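Local coordinates for protein Rv1989c (MbcT) (Mycobacterium tuberculosis, PDB 6FKG) that degrades NAD(+) by phosphorolysis, acting as the cell-killing toxin of a type II toxin-antitoxin pair that its partner MbcA neutralises, at residues E69-A74 / T79-M84; L99-L104 / V151-T156. All coordinates share one frame; numbering follows the deposited sequence.

Contact 1. Residues E69-A74 / T79-M84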
loop_
_atom_site.group_PDB
_atom_site.type_symbol
_atom_site.label_atom_id
_atom_site.label_comp_id
_atom_site.label_asym_id
_atom_site.label_seq_id
_atom_site.Cartn_x
_atom_site.Cartn_y
_atom_site.Cartn_z
ATOM N N GLU B 69 41.548 -15.368 5.908
ATOM C CA GLU B 69 40.095 -15.175 5.881
ATOM C C GLU B 69 39.558 -14.886 7.292
ATOM O O GLU B 69 38.624 -14.091 7.457
ATOM C CB GLU B 69 39.392 -16.387 5.264
ATOM C CG GLU B 69 39.731 -16.615 3.772
ATOM C CD GLU B 69 39.430 -15.406 2.891
ATOM O OE1 GLU B 69 38.459 -14.663 3.157
ATOM O OE2 GLU B 69 40.177 -15.191 1.923
ATOM N N VAL B 70 40.181 -15.473 8.313
ATOM C CA VAL B 70 39.798 -15.149 9.684
ATOM C C VAL B 70 40.022 -13.650 9.943
ATOM O O VAL B 70 39.190 -12.982 10.545
ATOM C CB VAL B 70 40.578 -15.986 10.734
ATOM C CG1 VAL B 70 40.243 -15.512 12.152
ATOM C CG2 VAL B 70 40.251 -17.477 10.595
ATOM N N GLU B 71 41.142 -13.122 9.456
ATOM C CA GLU B 71 41.431 -11.693 9.589
ATOM C C GLU B 71 40.388 -10.812 8.904
ATOM O O GLU B 71 39.960 -9.790 9.448
ATOM C CB GLU B 71 42.801 -11.361 8.991
ATOM C CG GLU B 71 43.948 -12.078 9.609
ATOM C CD GLU B 71 45.276 -11.676 8.960
ATOM O OE1 GLU B 71 45.272 -10.862 8.006
ATOM O OE2 GLU B 71 46.320 -12.180 9.405
ATOM N N ARG B 72 40.034 -11.177 7.675
ATOM C CA ARG B 72 39.054 -10.412 6.910
ATOM C C ARG B 72 37.687 -10.419 7.582
ATOM O O ARG B 72 36.995 -9.405 7.587
ATOM C CB ARG B 72 38.933 -10.952 5.486
ATOM C CG ARG B 72 40.213 -10.759 4.656
ATOM C CD ARG B 72 40.036 -11.317 3.240
ATOM N NE ARG B 72 39.132 -10.496 2.440
ATOM C CZ ARG B 72 37.948 -10.894 1.996
ATOM N NH1 ARG B 72 37.513 -12.120 2.271
ATOM N NH2 ARG B 72 37.204 -10.057 1.272
ATOM N N ALA B 73 37.287 -11.559 8.135
ATOM C CA ALA B 73 36.032 -11.596 8.866
ATOM C C ALA B 73 36.114 -10.737 10.125
ATOM O O ALA B 73 35.191 -9.981 10.435
ATOM C CB ALA B 73 35.658 -13.044 9.213
ATOM N N ALA B 74 37.220 -10.852 10.854
ATOM C CA ALA B 74 37.428 -10.017 12.029
ATOM C C ALA B 74 37.323 -8.538 11.700
ATOM O O ALA B 74 36.706 -7.770 12.435
ATOM C CB ALA B 74 38.791 -10.316 12.657
ATOM N N THR B 79 36.993 -5.737 14.438
ATOM C CA THR B 79 37.971 -6.149 15.425
ATOM C C THR B 79 39.148 -6.852 14.732
ATOM O O THR B 79 39.390 -6.622 13.547
ATOM C CB THR B 79 37.327 -7.042 16.510
ATOM O OG1 THR B 79 38.290 -7.320 17.532
ATOM C CG2 THR B 79 36.750 -8.356 15.918
ATOM N N THR B 80 39.897 -7.664 15.472
ATOM C CA THR B 80 41.064 -8.352 14.918
ATOM C C THR B 80 40.933 -9.843 15.141
ATOM O O THR B 80 40.169 -10.270 16.011
ATOM C CB THR B 80 42.365 -7.889 15.560
ATOM O OG1 THR B 80 42.342 -8.218 16.955
ATOM C CG2 THR B 80 42.560 -6.384 15.386
ATOM N N ALA B 81 41.673 -10.633 14.366
ATOM C CA ALA B 81 41.647 -12.089 14.523
ATOM C C ALA B 81 41.995 -12.459 15.968
ATOM O O ALA B 81 41.331 -13.305 16.565
ATOM C CB ALA B 81 42.617 -12.769 13.545
ATOM N N GLU B 82 43.023 -11.810 16.518
ATOM C CA GLU B 82 43.470 -12.066 17.886
ATOM C C GLU B 82 42.369 -11.920 18.922
ATOM O O GLU B 82 42.276 -12.721 19.848
ATOM C CB GLU B 82 44.614 -11.123 18.264
ATOM C CG GLU B 82 45.950 -11.484 17.666
ATOM C CD GLU B 82 46.139 -10.944 16.262
ATOM O OE1 GLU B 82 45.191 -10.344 15.694
ATOM O OE2 GLU B 82 47.263 -11.103 15.738
ATOM N N LYS B 83 41.544 -10.892 18.777
ATOM C CA LYS B 83 40.447 -10.657 19.719
ATOM C C LYS B 83 39.230 -11.533 19.422
ATOM O O LYS B 83 38.580 -12.043 20.335
ATOM C CB LYS B 83 40.032 -9.187 19.698
ATOM C CG LYS B 83 41.046 -8.225 20.318
ATOM C CD LYS B 83 41.157 -8.427 21.827
ATOM C CE LYS B 83 42.070 -7.400 22.471
ATOM N NZ LYS B 83 42.334 -7.726 23.903
ATOM N N MET B 84 38.911 -11.698 18.143
ATOM C CA MET B 84 37.743 -12.496 17.746
ATOM C C MET B 84 37.871 -13.931 18.225
ATOM O O MET B 84 36.884 -14.554 18.664
ATOM C CB MET B 84 37.562 -12.466 16.224
ATOM C CG MET B 84 36.333 -13.217 15.713
ATOM S SD MET B 84 36.136 -12.978 13.930
ATOM C CE MET B 84 37.047 -14.368 13.302
#
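Helical residues 69-74 are joined to residues 79-84 by one backbone hydrogen bond, Thr79 N to Ala74 O at 2.9 Å and 164° at the hydrogen, and the CA atoms of Glu71 and Ala81 lie 5.0 Å apart. The methyl of Ala74 points toward residues 79-84, with CB 3.3 Å from Thr80 C and also touching Ala81 N. Met84 reaches back from the far end of that short helix. Its CG is anti to the backbone N (chi1 -177°) and the chain stays extended until it bends at chi3 (92°), which brings SD 3.7 Å from Ala74 CA and lets CE meet Val70 CG1 at 3.6 Å. The same CG1 of Val70 touches the methyl of Ala81 at 3.9 Å. Thr80 sits at the N-cap, where its OG1 takes a weak bond from Lys83 N.

Tyr28 of strand 19-30 packs on Val70 and Ala73, while Leu69 of the MbcA chain packs on Met84. The carboxylate of Glu71 turns instead to helix 177-185, where it bonds Tyr180 and forms a salt bridge with Arg184. Across the contact, then, a single hydrogen bond holds the chain where it leaves the turn, and the rest is apolar. The small methyls of Ala74 and Ala81 let two consecutive helices of the RES domain come close enough for Ala74 CB to rest on backbone, and Val70 and the thioether of Met84 supply most of the remaining apolar contact.

Contact 2. Residues L99-L104 / V151-T156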
loop_
_atom_site.group_PDB
_atom_site.type_symbol
_atom_site.label_atom_id
_atom_site.label_comp_id
_atom_site.label_asym_id
_atom_site.label_seq_id
_atom_site.Cartn_x
_atom_site.Cartn_y
_atom_site.Cartn_z
ATOM N N LEU B 99 36.806 -33.159 -6.672
ATOM C CA LEU B 99 35.647 -32.271 -6.727
ATOM C C LEU B 99 35.586 -31.603 -8.094
ATOM O O LEU B 99 36.571 -31.021 -8.555
ATOM C CB LEU B 99 35.710 -31.215 -5.616
ATOM C CG LEU B 99 34.389 -30.598 -5.154
ATOM C CD1 LEU B 99 33.546 -31.641 -4.447
ATOM C CD2 LEU B 99 34.613 -29.382 -4.254
ATOM N N ALA B 100 34.434 -31.711 -8.751
ATOM C CA ALA B 100 34.238 -31.128 -10.076
ATOM C C ALA B 100 33.917 -29.656 -9.927
ATOM O O ALA B 100 32.789 -29.289 -9.605
ATOM C CB ALA B 100 33.115 -31.856 -10.839
ATOM N N VAL B 101 34.912 -28.804 -10.153
ATOM C CA VAL B 101 34.763 -27.397 -9.828
ATOM C C VAL B 101 34.991 -26.483 -11.025
ATOM O O VAL B 101 35.794 -26.782 -11.911
ATOM C CB VAL B 101 35.737 -26.984 -8.701
ATOM C CG1 VAL B 101 35.461 -27.790 -7.445
ATOM C CG2 VAL B 101 37.185 -27.179 -9.156
ATOM N N LEU B 102 34.257 -25.375 -11.055
ATOM C CA LEU B 102 34.552 -24.288 -11.974
ATOM C C LEU B 102 35.866 -23.628 -11.554
ATOM O O LEU B 102 35.971 -23.108 -10.443
ATOM C CB LEU B 102 33.416 -23.265 -11.977
ATOM C CG LEU B 102 33.603 -22.071 -12.922
ATOM C CD1 LEU B 102 33.586 -22.505 -14.386
ATOM C CD2 LEU B 102 32.503 -21.055 -12.644
ATOM N N ASP B 103 36.869 -23.655 -12.428
ATOM C CA ASP B 103 38.188 -23.131 -12.068
ATOM C C ASP B 103 38.330 -21.661 -12.425
ATOM O O ASP B 103 38.546 -21.326 -13.581
ATOM C CB ASP B 103 39.296 -23.929 -12.761
ATOM C CG ASP B 103 40.689 -23.490 -12.340
ATOM O OD1 ASP B 103 40.824 -22.636 -11.433
ATOM O OD2 ASP B 103 41.657 -24.014 -12.913
ATOM N N LEU B 104 38.248 -20.793 -11.421
ATOM C CA LEU B 104 38.386 -19.357 -11.649
ATOM C C LEU B 104 39.708 -18.825 -11.088
ATOM O O LEU B 104 39.821 -17.638 -10.780
ATOM C CB LEU B 104 37.208 -18.600 -11.016
ATOM C CG LEU B 104 35.824 -18.995 -11.536
ATOM C CD1 LEU B 104 34.720 -18.148 -10.879
ATOM C CD2 LEU B 104 35.762 -18.889 -13.052
ATOM N N VAL B 151 44.205 -19.787 -2.398
ATOM C CA VAL B 151 43.066 -20.264 -3.199
ATOM C C VAL B 151 41.895 -20.663 -2.309
ATOM O O VAL B 151 42.083 -21.280 -1.263
ATOM C CB VAL B 151 43.479 -21.449 -4.097
ATOM C CG1 VAL B 151 42.266 -22.028 -4.813
ATOM C CG2 VAL B 151 44.523 -20.987 -5.100
ATOM N N GLY B 152 40.689 -20.268 -2.704
ATOM C CA GLY B 152 39.481 -20.643 -1.989
ATOM C C GLY B 152 38.661 -21.663 -2.748
ATOM O O GLY B 152 38.727 -21.757 -3.978
ATOM N N LEU B 153 37.906 -22.457 -1.999
ATOM C CA LEU B 153 36.981 -23.413 -2.579
ATOM C C LEU B 153 35.608 -23.184 -1.976
ATOM O O LEU B 153 35.452 -23.168 -0.754
ATOM C CB LEU B 153 37.439 -24.848 -2.318
ATOM C CG LEU B 153 36.427 -25.934 -2.688
ATOM C CD1 LEU B 153 36.088 -25.888 -4.180
ATOM C CD2 LEU B 153 36.950 -27.303 -2.274
ATOM N N VAL B 154 34.616 -23.001 -2.838
ATOM C CA VAL B 154 33.236 -22.900 -2.396
ATOM C C VAL B 154 32.523 -24.170 -2.807
ATOM O O VAL B 154 32.412 -24.437 -3.996
ATOM C CB VAL B 154 32.529 -21.688 -3.011
ATOM C CG1 VAL B 154 31.183 -21.464 -2.332
ATOM C CG2 VAL B 154 33.417 -20.455 -2.863
ATOM N N VAL B 155 32.072 -24.960 -1.832
ATOM C CA VAL B 155 31.428 -26.236 -2.126
ATOM C C VAL B 155 29.916 -26.079 -1.988
ATOM O O VAL B 155 29.422 -25.720 -0.931
ATOM C CB VAL B 155 31.926 -27.359 -1.188
ATOM C CG1 VAL B 155 31.295 -28.689 -1.578
ATOM C CG2 VAL B 155 33.438 -27.457 -1.250
ATOM N N THR B 156 29.184 -26.351 -3.059
ATOM C CA THR B 156 27.775 -25.967 -3.106
ATOM C C THR B 156 26.878 -27.193 -3.055
ATOM O O THR B 156 27.056 -28.127 -3.840
ATOM C CB THR B 156 27.462 -25.126 -4.374
ATOM O OG1 THR B 156 27.923 -25.815 -5.540
ATOM C CG2 THR B 156 28.181 -23.778 -4.321
#
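Two strands of the mixed sheet of the RES domain face each other here through their side chains: residues 99-104, the last part of strand 89-103 and the residue after it, and residues 151-156 of strand 150-156. Their axes pass 8.8 Å apart with the directions 120° from parallel, and no hydrogen bond joins them. Leu99 does most of the touching. Its CD2 methyl drops onto Leu153, 3.7 Å from CD2 and about as close to CD1, and the same methyl meets Val155 CG2 at 3.8 Å. Leu153 has CG anti to its backbone N (chi1 171°), a setting that carries its branched end up to the other strand although its CB starts off to one side. There CD1 also reaches Val101 CG1 at 3.8 Å, the two side chains meeting at about a right angle.

All four residues are buried, and the neighbouring strands close the cluster. Trp21 of strand 19-30 packs on both Val101 and Leu153, and Leu59 of strand 56-60 lies against Leu153 and Val155. Backbone hydrogen bonds tie Leu99 to Trp21 and Leu102 to Gly142 and Leu144. The arrangement is that of two strands of one mixed sheet that do not pair here and meet only through buried leucine and valine side chains, in the core of a RES domain assigned to the ADP-ribosyl clan.

Overall arrangement
Both contacts fall within the RES domain, and both segments of contact 1 precede those of contact 2: helix 81-84 leads on into strand 89-103, whose last part supplies residues 99-103. Their centres are 24 Å apart and their nearest atoms about 7 Å. Contact 2 lies in the core, its centre about 8 Å from that of the chain, and meets no other protein chain. The centre of contact 1 is about 17 Å out, and this contact borders the antitoxin: Val115 of the MbcA chain accepts a hydrogen bond from Arg72. MbcA acts by blocking access to the active site, and contact 1 belongs to the surface it binds. Strand 19-30 borders both contacts, through Tyr28 and Trp21.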